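Local coordinates for protein probable acetyltransferase (Agrobacterium tumefaciens, PDB 2GE3) that binds acetyl coenzyme A and, as a GNAT-family protein, probably transfers its acetyl group to an acceptor substrate, at residues K11-E16 with H58-A63; D74-D79 with C86-M91; H120-S125 with M164-G169. All blocks are in the same frame, centred on the assembly; numbering follows the deposited sequence.

Interaction 1: residues K11-E16 with H58-A63; sequences KPIRAE and HPQFVA
Lys-11 and Val-62 pair their backbones in both directions, opening a short antiparallel junction between the outermost strand 9-12 and strand 60-65. Lys-11 N donates to Val-62 O at 3.1 Å, and Val-62 N returns a bond to Lys-11 O at 2.9 Å that is nearly straight, 170° at the hydrogen. One residue pair further on, Pro-12 has no N-H to give, which suits its place in a non-hydrogen-bonded pair with Phe-61. Beyond it Ile-13 N reaches Gln-60 O at 2.9 Å, although strand 9-12 has by then ended.

The side-chain contacts divide between two sides. Pro-12 lies alongside Phe-61, its CG 3.8 Å from CE2 and its CA over one face of the ring, the puckered, rigid proline ring set against the flat phenyl ring. On the other side the branched Ile-13 spreads two arms: CD1 meets Val-62 CG1 at 3.7 Å, the two side chains crossing at about a right angle, while CG2 rests against CG and the amide of Gln-60, 3.3 Å from OE1. That amide is carried there by an extended chain with CG anti to the backbone N (chi1 -179°).

Gln-60 NE2 makes a weak hydrogen bond to Asp-74 of strand 68-77, the next strand of the sheet. Helix 43-55 covers Ile-13 and Gln-60 through Val-50, Phe-49 and Met-53, whereas Phe-61 packs on Arg-109, Thr-110 and Ala-113 of helix 102-117.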
loop_
_atom_site.group_PDB
_atom_site.type_symbol
_atom_site.label_atom_id
_atom_site.label_comp_id
_atom_site.label_asym_id
_atom_site.label_seq_id
_atom_site.Cartn_x
_atom_site.Cartn_y
_atom_site.Cartn_z
ATOM N N LYS A 11 -14.306 -6.942 21.936
ATOM C CA LYS A 11 -13.953 -8.355 21.910
ATOM C C LYS A 11 -13.435 -8.677 20.512
ATOM O O LYS A 11 -13.720 -7.916 19.574
ATOM C CB LYS A 11 -15.191 -9.200 22.211
ATOM C CG LYS A 11 -16.341 -8.797 21.312
ATOM C CD LYS A 11 -17.663 -9.331 21.800
ATOM C CE LYS A 11 -17.949 -8.948 23.257
ATOM N NZ LYS A 11 -19.420 -8.691 23.437
ATOM N N PRO A 12 -12.670 -9.796 20.373
ATOM C CA PRO A 12 -12.271 -10.259 19.023
ATOM C C PRO A 12 -13.503 -10.508 18.191
ATOM O O PRO A 12 -14.559 -10.807 18.712
ATOM C CB PRO A 12 -11.405 -11.535 19.282
ATOM C CG PRO A 12 -10.930 -11.340 20.722
ATOM C CD PRO A 12 -12.130 -10.652 21.440
ATOM N N ILE A 13 -13.429 -10.243 16.911
ATOM C CA ILE A 13 -14.585 -10.453 16.073
ATOM C C ILE A 13 -14.846 -11.988 15.911
ATOM O O ILE A 13 -13.893 -12.827 15.826
ATOM C CB ILE A 13 -14.426 -9.746 14.708
ATOM C CG1 ILE A 13 -15.805 -9.599 14.021
ATOM C CG2 ILE A 13 -13.401 -10.510 13.846
ATOM C CD1 ILE A 13 -15.864 -8.534 12.793
ATOM N N ARG A 14 -16.137 -12.350 15.899
ATOM C CA ARG A 14 -16.540 -13.716 15.596
ATOM C C ARG A 14 -17.451 -13.735 14.358
ATOM O O ARG A 14 -17.999 -12.680 13.946
ATOM C CB ARG A 14 -17.230 -14.301 16.812
ATOM C CG ARG A 14 -16.310 -14.411 18.063
ATOM C CD ARG A 14 -16.953 -15.239 19.241
ATOM N NE ARG A 14 -18.313 -14.804 19.542
ATOM C CZ ARG A 14 -18.680 -13.909 20.471
ATOM N NH1 ARG A 14 -17.791 -13.326 21.271
ATOM N NH2 ARG A 14 -19.968 -13.619 20.624
ATOM N N ALA A 15 -17.605 -14.925 13.763
ATOM C CA ALA A 15 -18.469 -15.161 12.588
ATOM C C ALA A 15 -19.861 -14.489 12.657
ATOM O O ALA A 15 -20.378 -14.010 11.645
ATOM C CB ALA A 15 -18.640 -16.696 12.320
ATOM N N GLU A 16 -20.478 -14.504 13.834
ATOM C CA GLU A 16 -21.800 -13.921 14.021
ATOM C C GLU A 16 -21.866 -12.358 13.814
ATOM O O GLU A 16 -22.913 -11.816 13.453
ATOM C CB GLU A 16 -22.241 -14.280 15.419
ATOM C CG GLU A 16 -21.588 -13.448 16.478
ATOM C CD GLU A 16 -21.806 -14.028 17.851
ATOM O OE1 GLU A 16 -20.907 -14.770 18.307
ATOM O OE2 GLU A 16 -22.895 -13.766 18.446
ATOM N N HIS A 58 -5.348 -12.908 12.592
ATOM C CA HIS A 58 -5.061 -11.443 12.427
ATOM C C HIS A 58 -5.992 -10.528 13.267
ATOM O O HIS A 58 -7.227 -10.747 13.267
ATOM C CB HIS A 58 -5.160 -11.023 10.977
ATOM C CG HIS A 58 -4.203 -11.740 10.084
ATOM N ND1 HIS A 58 -4.321 -11.732 8.713
ATOM C CD2 HIS A 58 -3.126 -12.512 10.368
ATOM C CE1 HIS A 58 -3.354 -12.461 8.186
ATOM N NE2 HIS A 58 -2.615 -12.946 9.173
ATOM N N PRO A 59 -5.395 -9.566 14.025
ATOM C CA PRO A 59 -6.108 -8.831 15.109
ATOM C C PRO A 59 -7.291 -8.051 14.537
ATOM O O PRO A 59 -7.123 -7.332 13.549
ATOM C CB PRO A 59 -5.047 -7.881 15.676
ATOM C CG PRO A 59 -3.746 -8.312 15.096
ATOM C CD PRO A 59 -3.975 -9.179 13.905
ATOM N N GLN A 60 -8.485 -8.315 15.060
ATOM C CA GLN A 60 -9.647 -7.680 14.579
ATOM C C GLN A 60 -10.664 -7.632 15.704
ATOM O O GLN A 60 -11.126 -8.654 16.172
ATOM C CB GLN A 60 -10.208 -8.377 13.345
ATOM C CG GLN A 60 -11.476 -7.705 12.774
ATOM C CD GLN A 60 -11.833 -8.326 11.389
ATOM O OE1 GLN A 60 -11.690 -9.571 11.173
ATOM N NE2 GLN A 60 -12.205 -7.452 10.433
ATOM N N PHE A 61 -10.988 -6.423 16.146
ATOM C CA PHE A 61 -11.800 -6.251 17.345
ATOM C C PHE A 61 -13.039 -5.451 17.024
ATOM O O PHE A 61 -13.006 -4.549 16.175
ATOM C CB PHE A 61 -10.950 -5.535 18.427
ATOM C CG PHE A 61 -9.920 -6.431 19.052
ATOM C CD1 PHE A 61 -8.724 -6.746 18.383
ATOM C CD2 PHE A 61 -10.192 -7.048 20.262
ATOM C CE1 PHE A 61 -7.809 -7.706 18.954
ATOM C CE2 PHE A 61 -9.301 -7.952 20.817
ATOM C CZ PHE A 61 -8.119 -8.285 20.161
ATOM N N VAL A 62 -14.140 -5.757 17.733
ATOM C CA VAL A 62 -15.399 -5.012 17.529
ATOM C C VAL A 62 -15.819 -4.375 18.823
ATOM O O VAL A 62 -15.517 -4.917 19.877
ATOM C CB VAL A 62 -16.494 -5.842 16.871
ATOM C CG1 VAL A 62 -16.126 -5.974 15.416
ATOM C CG2 VAL A 62 -16.727 -7.217 17.657
ATOM N N ALA A 63 -16.431 -3.194 18.742
ATOM C CA ALA A 63 -17.074 -2.682 19.936
ATOM C C ALA A 63 -18.549 -2.934 19.805
ATOM O O ALA A 63 -19.172 -2.537 18.831
ATOM C CB ALA A 63 -16.771 -1.230 20.150
#

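Interaction 2: residues D74-D79 with C86-M91; sequences DIRRQD and CGTLGM. With ACO (acetyl coenzyme *a), chain E.
Asp-74 to Gln-78 and Cys-86 to Gly-90 run antiparallel, at 147° between strand directions, and are joined by five backbone hydrogen bonds. They form the central beta hairpin of the GNAT fold, strands 68-77 and 86-93, whose second strand leads to the cofactor.

On one face Ile-75 and Leu-89 meet obliquely, CG1 to CD1 at 4.1 Å, and both touch Ile-122 of the neighbouring strand. Ile-75 CG2, anti to the backbone N, lies over Gly-87 CA at 3.6 Å, the methyl sitting close on the bare backbone, as a glycine allows. Ile-75 also packs on Thr-110 and Ala-114 of helix 102-117. Arg-77, on this same face, sends NE to Ala-84 O, within the connecting loop.

The opposite face is more polar. Arg-76 lays the aliphatic root of its chain against Thr-88, CG to CB 3.7 Å, and then bends at chi3 (42°). Its NH2 stands 3.9 Å from Asp-74 OD1, a long salt bridge in which the oxygen lies well out of the guanidinium plane, leaving an attraction of charges alone. Nearer the turn, one water spans the strands: it donates to Gln-78 OE1 and is hydrogen-bonded to Thr-88 OG1 at 2.7 Å, linking two polar ends too far apart to bond directly.

At the far end, the cofactor's pantetheine packs CEP against the selenium-bearing side chain of Met-91, while its N4P donates a weak hydrogen bond to Met-91 O at 2.9 Å.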
loop_
_atom_site.group_PDB
_atom_site.type_symbol
_atom_site.label_atom_id
_atom_site.label_comp_id
_atom_site.label_asym_id
_atom_site.label_seq_id
_atom_site.Cartn_x
_atom_site.Cartn_y
_atom_site.Cartn_z
ATOM N N ASP A 74 -8.937 -2.978 13.127
ATOM C CA ASP A 74 -8.321 -4.183 12.648
ATOM C C ASP A 74 -6.924 -3.990 12.035
ATOM O O ASP A 74 -6.531 -2.885 11.640
ATOM C CB ASP A 74 -9.253 -5.031 11.776
ATOM C CG ASP A 74 -9.785 -4.308 10.524
ATOM O OD1 ASP A 74 -9.083 -3.440 9.924
ATOM O OD2 ASP A 74 -10.933 -4.675 10.097
ATOM N N ILE A 75 -6.144 -5.067 12.060
ATOM C CA ILE A 75 -4.776 -4.977 11.532
ATOM C C ILE A 75 -4.627 -6.068 10.447
ATOM O O ILE A 75 -4.780 -7.259 10.756
ATOM C CB ILE A 75 -3.657 -4.968 12.654
ATOM C CG1 ILE A 75 -3.794 -3.726 13.544
ATOM C CG2 ILE A 75 -2.202 -4.989 12.048
ATOM C CD1 ILE A 75 -2.841 -3.605 14.782
ATOM N N ARG A 76 -4.438 -5.657 9.186
ATOM C CA ARG A 76 -4.106 -6.605 8.113
ATOM C C ARG A 76 -2.582 -6.762 7.920
ATOM O O ARG A 76 -1.860 -5.796 7.571
ATOM C CB ARG A 76 -4.838 -6.275 6.806
ATOM C CG ARG A 76 -4.385 -4.939 6.090
ATOM C CD ARG A 76 -5.229 -4.611 4.803
ATOM N NE ARG A 76 -6.617 -4.919 5.188
ATOM C CZ ARG A 76 -7.424 -4.041 5.759
ATOM N NH1 ARG A 76 -6.980 -2.781 5.947
ATOM N NH2 ARG A 76 -8.657 -4.422 6.132
ATOM N N ARG A 77 -2.108 -7.991 8.184
ATOM C CA ARG A 77 -0.751 -8.455 7.830
ATOM C C ARG A 77 -0.399 -8.329 6.324
ATOM O O ARG A 77 -1.167 -8.771 5.482
ATOM C CB ARG A 77 -0.529 -9.888 8.282
ATOM C CG ARG A 77 0.949 -10.185 8.535
ATOM C CD ARG A 77 1.178 -11.604 9.056
ATOM N NE ARG A 77 2.585 -11.885 9.260
ATOM C CZ ARG A 77 3.094 -13.123 9.360
ATOM N NH1 ARG A 77 2.301 -14.193 9.251
ATOM N NH2 ARG A 77 4.401 -13.319 9.569
ATOM N N GLN A 78 0.752 -7.677 6.029
ATOM C CA GLN A 78 1.323 -7.574 4.667
ATOM C C GLN A 78 1.624 -8.994 4.153
ATOM O O GLN A 78 1.981 -9.892 4.910
ATOM C CB GLN A 78 2.603 -6.723 4.617
ATOM C CG GLN A 78 2.422 -5.200 4.717
ATOM C CD GLN A 78 1.772 -4.521 3.467
ATOM O OE1 GLN A 78 0.784 -3.790 3.613
ATOM N NE2 GLN A 78 2.319 -4.772 2.235
ATOM N N ASP A 79 1.445 -9.187 2.852
ATOM C CA ASP A 79 1.582 -10.517 2.270
ATOM C C ASP A 79 2.996 -10.872 1.958
ATOM O O ASP A 79 3.459 -11.949 2.346
ATOM C CB ASP A 79 0.721 -10.684 1.017
ATOM C CG ASP A 79 -0.499 -11.573 1.287
ATOM O OD1 ASP A 79 -1.411 -11.141 2.073
ATOM O OD2 ASP A 79 -0.518 -12.714 0.725
ATOM N N CYS A 86 4.947 -6.490 9.129
ATOM C CA CYS A 86 4.120 -5.281 9.082
ATOM C C CYS A 86 2.617 -5.495 8.945
ATOM O O CYS A 86 2.169 -6.416 8.232
ATOM C CB CYS A 86 4.549 -4.471 7.891
ATOM S SG CYS A 86 4.062 -2.727 7.922
ATOM N N GLY A 87 1.830 -4.691 9.672
ATOM C CA GLY A 87 0.365 -4.745 9.543
ATOM C C GLY A 87 -0.193 -3.334 9.253
ATOM O O GLY A 87 0.436 -2.365 9.650
ATOM N N THR A 88 -1.316 -3.234 8.525
ATOM C CA THR A 88 -2.005 -1.980 8.239
ATOM C C THR A 88 -3.253 -1.885 9.099
ATOM O O THR A 88 -4.063 -2.803 9.106
ATOM C CB THR A 88 -2.430 -1.906 6.804
ATOM O OG1 THR A 88 -1.286 -2.070 6.018
ATOM C CG2 THR A 88 -3.060 -0.497 6.422
ATOM N N LEU A 89 -3.364 -0.807 9.837
ATOM C CA LEU A 89 -4.506 -0.558 10.710
ATOM C C LEU A 89 -5.686 0.193 10.002
ATOM O O LEU A 89 -5.452 1.092 9.227
ATOM C CB LEU A 89 -4.051 0.171 12.003
ATOM C CG LEU A 89 -5.089 0.341 13.171
ATOM C CD1 LEU A 89 -4.399 0.240 14.471
ATOM C CD2 LEU A 89 -5.709 1.665 13.032
ATOM N N GLY A 90 -6.938 -0.262 10.204
ATOM C CA GLY A 90 -8.142 0.572 9.923
ATOM C C GLY A 90 -9.137 0.501 11.098
ATOM O O GLY A 90 -9.114 -0.418 11.892
HETATM N N MSE A 91 -9.975 1.507 11.234
HETATM C CA MSE A 91 -10.913 1.563 12.319
HETATM C C MSE A 91 -11.954 2.610 12.049
HETATM O O MSE A 91 -11.711 3.539 11.256
HETATM C CB MSE A 91 -10.212 1.941 13.596
HETATM C CG MSE A 91 -9.633 3.302 13.530
HETATM SE SE MSE A 91 -8.690 3.562 15.337
HETATM C CE MSE A 91 -10.174 2.831 16.621
HETATM N N1A ACO E . -9.392 18.075 16.841
HETATM C C2A ACO E . -8.376 17.757 17.643
HETATM N N3A ACO E . -8.503 16.784 18.563
HETATM C C4A ACO E . -9.678 16.124 18.720
HETATM C C5A ACO E . -10.802 16.403 17.875
HETATM C C6A ACO E . -10.612 17.459 16.887
HETATM N N6A ACO E . -11.699 17.721 16.049
HETATM N N7A ACO E . -11.876 15.620 18.294
HETATM C C8A ACO E . -11.463 14.838 19.292
HETATM N N9A ACO E . -10.171 15.172 19.558
HETATM C C1B ACO E . -9.362 14.515 20.552
HETATM C C2B ACO E . -10.045 14.186 21.868
HETATM O O2B ACO E . -9.787 15.316 22.731
HETATM C C3B ACO E . -9.231 12.922 22.178
HETATM O O3B ACO E . -7.900 13.315 22.548
HETATM P P3B ACO E . -7.375 13.658 24.065
HETATM O O7A ACO E . -8.004 14.931 24.619
HETATM O O8A ACO E . -5.913 13.886 23.675
HETATM O O9A ACO E . -7.884 12.532 24.903
HETATM C C4B ACO E . -9.022 12.206 20.842
HETATM O O4B ACO E . -9.014 13.264 19.892
HETATM C C5B ACO E . -10.209 11.259 20.507
HETATM O O5B ACO E . -10.075 10.090 21.300
HETATM P P1A ACO E . -11.135 8.969 21.410
HETATM O O1A ACO E . -10.346 7.822 21.918
HETATM O O2A ACO E . -12.204 9.721 22.172
HETATM O O3A ACO E . -11.512 8.772 19.843
HETATM P P2A ACO E . -12.769 8.132 19.168
HETATM O O4A ACO E . -13.592 7.183 19.982
HETATM O O5A ACO E . -13.489 9.316 18.583
HETATM O O6A ACO E . -12.054 7.250 17.977
HETATM C CBP ACO E . -11.807 7.656 15.578
HETATM C CCP ACO E . -11.270 7.951 16.989
HETATM C CDP ACO E . -11.023 8.582 14.589
HETATM C CEP ACO E . -11.635 6.183 15.210
HETATM C CAP ACO E . -13.370 7.872 15.454
HETATM O OAP ACO E . -13.593 9.216 15.805
HETATM C C9P ACO E . -14.045 7.658 14.128
HETATM O O9P ACO E . -14.485 6.546 13.840
HETATM N N8P ACO E . -14.178 8.701 13.284
HETATM C C7P ACO E . -14.738 8.453 11.935
HETATM C C6P ACO E . -13.960 7.447 11.113
HETATM C C5P ACO E . -12.457 7.583 11.058
HETATM O O5P ACO E . -11.885 8.668 11.028
HETATM N N4P ACO E . -11.774 6.433 10.975
HETATM C C3P ACO E . -10.351 6.393 11.244
HETATM C C2P ACO E . -9.618 7.126 10.146
HETATM S S1P ACO E . -9.742 6.219 8.624
HETATM C C ACO E . -8.219 6.885 8.459
HETATM O O ACO E . -7.632 7.189 9.461
HETATM C CH3 ACO E . -7.683 6.942 7.050
HETATM O O HOH W 1 1.310 -2.730 6.210
#

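Interaction 3: residues H120-S125 with M164-G169; sequences HRIELS and MAIIFG. With ACO (acetyl coenzyme *a), chain E.
His-120 turns its imidazole over Ile-167, whose methyl CG2 sits against one ring face, 3.4 Å from CE1. Arg-121 does something similar with its guanidinium: Ala-165 CB lies over one face, 3.4 Å from NH1, and Ile-167 CD1 approaches the edge. The small methyl of Ala-165 suits this position, since the flat group can settle directly on it.

On the other face of the sheet the contacts are purely apolar. Ile-122 CB meets Ile-166 CG2 at 3.6 Å, and Ile-122 CG1 touches Phe-168 CE1. Leu-124 and selenomethionine Met-164 lie side by side, CD1 to CB 3.6 Å; chi1 (63°) sets the leucine CG between the backbone N and the carbonyl carbon, and chi2 (71°) brings CD1 to its partner. Leu-111 of helix 102-117 touches Ile-122, Ile-166 and Phe-168, while Tyr-137 of helix 131-140 packs on Leu-124 and Met-164.

Beneath these side chains, four hydrogen bonds join strands 121-127 and 158-167 in antiparallel order, and a fifth, Phe-168 N to His-120 O at 2.8 Å, continues the pairing just past their ends. A water bridges His-120 ND1 and Phe-168 O.

The guanidinium is positioned by Glu-123: Arg-121 NE and NH2 both donate to OE2, each at 3.2 Å, the oxygen lying in the guanidinium plane. Glu-145 forms a further salt bridge with NH2, and Arg-83 one with Glu-123 OE1. His-120 NE2 is hydrogen-bonded to Asp-150 OD2 of the second subunit, and its ring stacks on Tyr-158 of that subunit. The chemistry therefore divides by face: hydrocarbon seals the sheet against its own helices, whereas a network of charges, in which Glu-145 and the shared Glu-123 would partly offset Arg-121 and Arg-83, faces the dimer partner.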
loop_
_atom_site.group_PDB
_atom_site.type_symbol
_atom_site.label_atom_id
_atom_site.label_comp_id
_atom_site.label_asym_id
_atom_site.label_seq_id
_atom_site.Cartn_x
_atom_site.Cartn_y
_atom_site.Cartn_z
ATOM N N HIS A 120 6.049 -6.435 14.101
ATOM C CA HIS A 120 7.039 -5.422 14.518
ATOM C C HIS A 120 6.501 -3.977 14.290
ATOM O O HIS A 120 6.704 -3.027 15.121
ATOM C CB HIS A 120 8.399 -5.708 13.748
ATOM C CG HIS A 120 9.455 -4.662 13.927
ATOM N ND1 HIS A 120 10.241 -4.570 15.060
ATOM C CD2 HIS A 120 9.875 -3.680 13.095
ATOM C CE1 HIS A 120 11.101 -3.588 14.913
ATOM N NE2 HIS A 120 10.914 -3.040 13.723
ATOM N N ARG A 121 5.844 -3.838 13.142
ATOM C CA ARG A 121 5.471 -2.533 12.579
ATOM C C ARG A 121 3.990 -2.446 12.206
ATOM O O ARG A 121 3.471 -3.334 11.545
ATOM C CB ARG A 121 6.412 -2.151 11.442
ATOM C CG ARG A 121 6.072 -0.824 10.723
ATOM C CD ARG A 121 7.032 -0.713 9.555
ATOM N NE ARG A 121 6.413 0.257 8.664
ATOM C CZ ARG A 121 6.511 1.586 8.838
ATOM N NH1 ARG A 121 7.288 2.122 9.814
ATOM N NH2 ARG A 121 5.826 2.375 8.040
ATOM N N ILE A 122 3.305 -1.478 12.818
ATOM C CA ILE A 122 1.943 -1.110 12.493
ATOM C C ILE A 122 1.884 0.271 11.761
ATOM O O ILE A 122 2.378 1.247 12.239
ATOM C CB ILE A 122 0.960 -1.134 13.661
ATOM C CG1 ILE A 122 1.094 -2.379 14.508
ATOM C CG2 ILE A 122 -0.506 -0.955 13.108
ATOM C CD1 ILE A 122 1.018 -3.752 13.709
ATOM N N GLU A 123 1.279 0.294 10.572
ATOM C CA GLU A 123 1.246 1.498 9.773
ATOM C C GLU A 123 -0.182 1.838 9.377
ATOM O O GLU A 123 -1.061 0.995 9.463
ATOM C CB GLU A 123 2.220 1.392 8.564
ATOM C CG GLU A 123 1.703 0.613 7.421
ATOM C CD GLU A 123 2.799 0.263 6.277
ATOM O OE1 GLU A 123 2.288 0.168 5.136
ATOM O OE2 GLU A 123 4.073 0.133 6.477
ATOM N N LEU A 124 -0.400 3.118 9.088
ATOM C CA LEU A 124 -1.711 3.703 8.789
ATOM C C LEU A 124 -1.530 4.934 7.940
ATOM O O LEU A 124 -0.440 5.561 7.878
ATOM C CB LEU A 124 -2.535 3.977 10.075
ATOM C CG LEU A 124 -2.118 4.949 11.151
ATOM C CD1 LEU A 124 -2.249 6.483 10.669
ATOM C CD2 LEU A 124 -2.898 4.659 12.409
ATOM N N SER A 125 -2.572 5.238 7.199
ATOM C CA SER A 125 -2.681 6.485 6.441
ATOM C C SER A 125 -3.905 7.235 6.926
ATOM O O SER A 125 -4.918 6.611 7.112
ATOM C CB SER A 125 -2.882 6.133 4.983
ATOM O OG SER A 125 -1.540 5.874 4.498
HETATM N N MSE A 164 1.719 7.368 9.096
HETATM C CA MSE A 164 2.128 7.317 10.492
HETATM C C MSE A 164 2.413 5.850 10.750
HETATM O O MSE A 164 1.888 5.010 10.047
HETATM C CB MSE A 164 1.013 7.830 11.395
HETATM C CG MSE A 164 0.550 9.339 11.031
HETATM SE SE MSE A 164 -0.727 9.806 12.479
HETATM C CE MSE A 164 0.646 10.080 13.979
ATOM N N ALA A 165 3.228 5.563 11.752
ATOM C CA ALA A 165 3.556 4.204 12.111
ATOM C C ALA A 165 3.964 4.057 13.598
ATOM O O ALA A 165 4.453 5.018 14.252
ATOM C CB ALA A 165 4.623 3.645 11.185
ATOM N N ILE A 166 3.759 2.859 14.114
ATOM C CA ILE A 166 4.275 2.502 15.439
ATOM C C ILE A 166 5.168 1.294 15.330
ATOM O O ILE A 166 4.905 0.404 14.538
ATOM C CB ILE A 166 3.090 2.301 16.477
ATOM C CG1 ILE A 166 3.528 2.522 17.925
ATOM C CG2 ILE A 166 2.340 0.975 16.201
ATOM C CD1 ILE A 166 2.254 2.778 18.913
ATOM N N ILE A 167 6.257 1.265 16.105
ATOM C CA ILE A 167 7.171 0.112 16.100
ATOM C C ILE A 167 7.165 -0.465 17.522
ATOM O O ILE A 167 7.326 0.295 18.501
ATOM C CB ILE A 167 8.601 0.404 15.547
ATOM C CG1 ILE A 167 8.619 0.414 14.014
ATOM C CG2 ILE A 167 9.668 -0.668 16.011
ATOM C CD1 ILE A 167 9.177 1.567 13.600
ATOM N N PHE A 168 6.881 -1.784 17.640
ATOM C CA PHE A 168 6.831 -2.393 18.990
ATOM C C PHE A 168 8.261 -2.580 19.468
ATOM O O PHE A 168 9.148 -3.031 18.715
ATOM C CB PHE A 168 6.081 -3.714 19.029
ATOM C CG PHE A 168 4.645 -3.592 18.725
ATOM C CD1 PHE A 168 4.118 -4.297 17.633
ATOM C CD2 PHE A 168 3.794 -2.728 19.511
ATOM C CE1 PHE A 168 2.799 -4.192 17.313
ATOM C CE2 PHE A 168 2.474 -2.587 19.187
ATOM C CZ PHE A 168 1.950 -3.339 18.111
ATOM N N GLY A 169 8.456 -2.125 20.692
ATOM C CA GLY A 169 9.690 -2.328 21.428
ATOM C C GLY A 169 9.305 -3.333 22.470
ATOM O O GLY A 169 10.169 -4.078 22.919
HETATM N N1A ACO E . -9.392 18.075 16.841
HETATM C C2A ACO E . -8.376 17.757 17.643
HETATM N N3A ACO E . -8.503 16.784 18.563
HETATM C C4A ACO E . -9.678 16.124 18.720
HETATM C C5A ACO E . -10.802 16.403 17.875
HETATM C C6A ACO E . -10.612 17.459 16.887
HETATM N N6A ACO E . -11.699 17.721 16.049
HETATM N N7A ACO E . -11.876 15.620 18.294
HETATM C C8A ACO E . -11.463 14.838 19.292
HETATM N N9A ACO E . -10.171 15.172 19.558
HETATM C C1B ACO E . -9.362 14.515 20.552
HETATM C C2B ACO E . -10.045 14.186 21.868
HETATM O O2B ACO E . -9.787 15.316 22.731
HETATM C C3B ACO E . -9.231 12.922 22.178
HETATM O O3B ACO E . -7.900 13.315 22.548
HETATM P P3B ACO E . -7.375 13.658 24.065
HETATM O O7A ACO E . -8.004 14.931 24.619
HETATM O O8A ACO E . -5.913 13.886 23.675
HETATM O O9A ACO E . -7.884 12.532 24.903
HETATM C C4B ACO E . -9.022 12.206 20.842
HETATM O O4B ACO E . -9.014 13.264 19.892
HETATM C C5B ACO E . -10.209 11.259 20.507
HETATM O O5B ACO E . -10.075 10.090 21.300
HETATM P P1A ACO E . -11.135 8.969 21.410
HETATM O O1A ACO E . -10.346 7.822 21.918
HETATM O O2A ACO E . -12.204 9.721 22.172
HETATM O O3A ACO E . -11.512 8.772 19.843
HETATM P P2A ACO E . -12.769 8.132 19.168
HETATM O O4A ACO E . -13.592 7.183 19.982
HETATM O O5A ACO E . -13.489 9.316 18.583
HETATM O O6A ACO E . -12.054 7.250 17.977
HETATM C CBP ACO E . -11.807 7.656 15.578
HETATM C CCP ACO E . -11.270 7.951 16.989
HETATM C CDP ACO E . -11.023 8.582 14.589
HETATM C CEP ACO E . -11.635 6.183 15.210
HETATM C CAP ACO E . -13.370 7.872 15.454
HETATM O OAP ACO E . -13.593 9.216 15.805
HETATM C C9P ACO E . -14.045 7.658 14.128
HETATM O O9P ACO E . -14.485 6.546 13.840
HETATM N N8P ACO E . -14.178 8.701 13.284
HETATM C C7P ACO E . -14.738 8.453 11.935
HETATM C C6P ACO E . -13.960 7.447 11.113
HETATM C C5P ACO E . -12.457 7.583 11.058
HETATM O O5P ACO E . -11.885 8.668 11.028
HETATM N N4P ACO E . -11.774 6.433 10.975
HETATM C C3P ACO E . -10.351 6.393 11.244
HETATM C C2P ACO E . -9.618 7.126 10.146
HETATM S S1P ACO E . -9.742 6.219 8.624
HETATM C C ACO E . -8.219 6.885 8.459
HETATM O O ACO E . -7.632 7.189 9.461
HETATM C CH3 ACO E . -7.683 6.942 7.050
HETATM O O HOH W 2 9.098 -5.694 17.679
#

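All three contacts lie in one mixed seven-stranded sheet and follow one another in series along the chain. Interaction 1 joins the outermost strand 9-12 to strand 60-65, interaction 2 the hairpin 68-77 and 86-93, and interaction 3 strands 121-127 and 158-167. Centres of interactions 1 and 2 are 14 Å apart, those of 2 and 3 10 Å, and both pairs touch through backbone bonds between adjacent strands; interactions 1 and 3, 20 Å apart, do not meet. Helix 102-117 packs on side chains from each. Interactions 2 and 3 both reach acetyl coenzyme A, and interaction 3 also meets the second subunit, so this sheet connects cofactor site and dimer interface.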